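Glutathione reductase (Bartonella henselae, PDB 3O0H) probably catalyses the NADPH-dependent reduction of glutathione disulfide to glutathione, using a bound FAD as its redox cofactor. Local coordinates at residues Y232-L237 with K408-L413. Residues are numbered along the deposited sequence; the frame is centred on the assembly and turned at random.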
loop_
_atom_site.group_PDB
_atom_site.type_symbol
_atom_site.label_atom_id
_atom_site.label_comp_id
_atom_site.label_asym_id
_atom_site.label_seq_id
_atom_site.Cartn_x
_atom_site.Cartn_y
_atom_site.Cartn_z
ATOM N N TYR B 232 8.040 -10.848 17.634
ATOM C CA TYR B 232 7.126 -11.835 18.265
ATOM C C TYR B 232 5.662 -11.579 17.900
ATOM O O TYR B 232 4.921 -12.516 17.628
ATOM C CB TYR B 232 7.294 -11.882 19.780
ATOM C CG TYR B 232 6.126 -12.596 20.478
ATOM C CD1 TYR B 232 6.082 -13.974 20.600
ATOM C CD2 TYR B 232 5.051 -11.858 20.992
ATOM C CE1 TYR B 232 5.005 -14.618 21.224
ATOM C CE2 TYR B 232 3.975 -12.484 21.650
ATOM C CZ TYR B 232 3.939 -13.867 21.746
ATOM O OH TYR B 232 2.835 -14.460 22.398
ATOM N N ASP B 233 5.224 -10.317 17.868
ATOM C CA ASP B 233 3.813 -10.042 17.510
ATOM C C ASP B 233 3.506 -10.588 16.110
ATOM O O ASP B 233 2.435 -11.147 15.871
ATOM C CB ASP B 233 3.496 -8.552 17.539
ATOM C CG ASP B 233 3.208 -8.029 18.916
ATOM O OD1 ASP B 233 2.508 -8.701 19.695
ATOM O OD2 ASP B 233 3.621 -6.900 19.200
ATOM N N LEU B 234 4.416 -10.413 15.145
ATOM C CA LEU B 234 4.170 -10.975 13.804
ATOM C C LEU B 234 4.031 -12.499 13.821
ATOM O O LEU B 234 3.205 -13.091 13.108
ATOM C CB LEU B 234 5.284 -10.590 12.835
ATOM C CG LEU B 234 5.545 -9.087 12.717
ATOM C CD1 LEU B 234 6.949 -8.844 12.038
ATOM C CD2 LEU B 234 4.367 -8.345 12.019
ATOM N N ARG B 235 4.865 -13.138 14.617
ATOM C CA ARG B 235 4.849 -14.587 14.671
ATOM C C ARG B 235 3.533 -15.034 15.288
ATOM O O ARG B 235 2.847 -15.958 14.777
ATOM C CB ARG B 235 6.011 -15.075 15.524
ATOM C CG ARG B 235 7.400 -14.687 14.992
ATOM C CD ARG B 235 8.478 -15.106 15.967
ATOM N NE ARG B 235 8.700 -16.548 16.071
ATOM C CZ ARG B 235 9.499 -17.107 16.995
ATOM N NH1 ARG B 235 10.178 -16.372 17.859
ATOM N NH2 ARG B 235 9.662 -18.415 17.034
ATOM N N GLN B 236 3.175 -14.385 16.394
ATOM C CA GLN B 236 2.033 -14.851 17.164
ATOM C C GLN B 236 0.754 -14.565 16.416
ATOM O O GLN B 236 -0.095 -15.447 16.310
ATOM C CB GLN B 236 2.005 -14.236 18.554
ATOM C CG GLN B 236 0.867 -14.798 19.444
ATOM C CD GLN B 236 1.193 -16.202 19.886
ATOM O OE1 GLN B 236 2.159 -16.400 20.621
ATOM N NE2 GLN B 236 0.426 -17.207 19.387
ATOM N N LEU B 237 0.611 -13.348 15.885
ATOM C CA LEU B 237 -0.638 -13.003 15.178
ATOM C C LEU B 237 -0.851 -13.886 13.963
ATOM O O LEU B 237 -2.010 -14.291 13.670
ATOM C CB LEU B 237 -0.676 -11.531 14.772
ATOM C CG LEU B 237 -0.778 -10.494 15.886
ATOM C CD1 LEU B 237 -0.408 -9.057 15.362
ATOM C CD2 LEU B 237 -2.164 -10.508 16.447
ATOM N N LYS B 408 -7.737 -8.322 10.925
ATOM C CA LYS B 408 -7.243 -7.090 11.545
ATOM C C LYS B 408 -6.063 -6.542 10.760
ATOM O O LYS B 408 -5.546 -7.203 9.834
ATOM C CB LYS B 408 -6.741 -7.362 12.971
ATOM C CG LYS B 408 -7.712 -8.103 13.889
ATOM C CD LYS B 408 -8.863 -7.207 14.336
ATOM C CE LYS B 408 -9.627 -7.846 15.504
ATOM N NZ LYS B 408 -10.988 -7.272 15.599
ATOM N N MET B 409 -5.649 -5.332 11.130
ATOM C CA MET B 409 -4.395 -4.757 10.682
ATOM C C MET B 409 -3.615 -4.509 11.956
ATOM O O MET B 409 -4.168 -3.987 12.945
ATOM C CB MET B 409 -4.590 -3.420 9.962
ATOM C CG MET B 409 -3.242 -2.662 9.641
ATOM S SD MET B 409 -2.263 -3.354 8.290
ATOM C CE MET B 409 -3.628 -3.997 7.369
ATOM N N PHE B 410 -2.356 -4.899 11.927
ATOM C CA PHE B 410 -1.436 -4.681 13.039
ATOM C C PHE B 410 -0.289 -3.782 12.583
ATOM O O PHE B 410 0.306 -4.033 11.542
ATOM C CB PHE B 410 -0.903 -6.021 13.482
ATOM C CG PHE B 410 0.275 -5.909 14.359
ATOM C CD1 PHE B 410 0.106 -5.644 15.713
ATOM C CD2 PHE B 410 1.566 -6.020 13.831
ATOM C CE1 PHE B 410 1.173 -5.512 16.546
ATOM C CE2 PHE B 410 2.681 -5.906 14.677
ATOM C CZ PHE B 410 2.477 -5.633 16.026
ATOM N N MET B 411 0.012 -2.725 13.323
ATOM C CA MET B 411 1.149 -1.850 12.990
ATOM C C MET B 411 1.892 -1.546 14.290
ATOM O O MET B 411 1.265 -1.236 15.330
ATOM C CB MET B 411 0.692 -0.537 12.365
ATOM C CG MET B 411 0.087 -0.682 10.971
ATOM S SD MET B 411 -0.786 0.825 10.381
ATOM C CE MET B 411 -1.145 0.365 8.686
ATOM N N LYS B 412 3.212 -1.648 14.260
ATOM C CA LYS B 412 3.982 -1.331 15.459
ATOM C C LYS B 412 5.244 -0.556 15.083
ATOM O O LYS B 412 5.955 -0.930 14.174
ATOM C CB LYS B 412 4.284 -2.598 16.241
ATOM C CG LYS B 412 5.081 -2.362 17.493
ATOM C CD LYS B 412 5.131 -3.573 18.401
ATOM C CE LYS B 412 6.143 -4.599 17.939
ATOM N NZ LYS B 412 6.153 -5.875 18.719
ATOM N N LEU B 413 5.482 0.577 15.744
ATOM C CA LEU B 413 6.740 1.295 15.575
ATOM C C LEU B 413 7.568 1.157 16.853
ATOM O O LEU B 413 7.067 1.259 17.946
ATOM C CB LEU B 413 6.457 2.741 15.244
ATOM C CG LEU B 413 5.665 3.025 13.974
ATOM C CD1 LEU B 413 5.354 4.512 13.836
ATOM C CD2 LEU B 413 6.404 2.497 12.772
#
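Phe410 reaches from strand 409-416 into the first turns of helix 232-245 and meets three side chains there. Leu237 CD1 sits over one face of the ring, offset toward its rim, in a CH-pi contact 28° off the normal. This methyl lies 3.7 Å from the centroid of the Phe410 ring. At the far end of the ring, Asp233 CB packs obliquely on Phe410 CZ (3.4 Å). Leu234 CD2 approaches the CD2-CE2 side of the ring, also obliquely, 4.0 Å from Phe410 CE2. With CG anti to the backbone N (chi1 166°), the phenyl group stands out from the strand and spans from Leu237 back to Asp233. The pairing joins two domains of the glutathione reductase fold: the helix follows strand 216-220 of the four-stranded parallel sheet, whose strand 193-197 runs into a GxGxxG turn, consistent with an NADPH-binding Rossmann-type domain, while the strand belongs to the antiparallel sheet of the dimerisation domain. Helix and strand segments run nearly antiparallel, their axes 10.2 Å apart, and Leu234 and Leu237 also touch Leu428 on the adjacent strand 422-428. A salt bridge flanks this apolar patch. Lys412, extended as far as a bend at chi3, brings NZ to Asp233 OD2 at 2.8 Å, meeting the oxygen on its anti side and 32° out of the carboxylate plane. Lys412 NZ also forms salt bridges with Glu378 and Asp231, whereas Asp233 OD2 also takes Arg392 NE; this charge network lies beside the CZ end of the Phe410 ring, with Asp233 OD2 3.6 Å from Phe410 CZ.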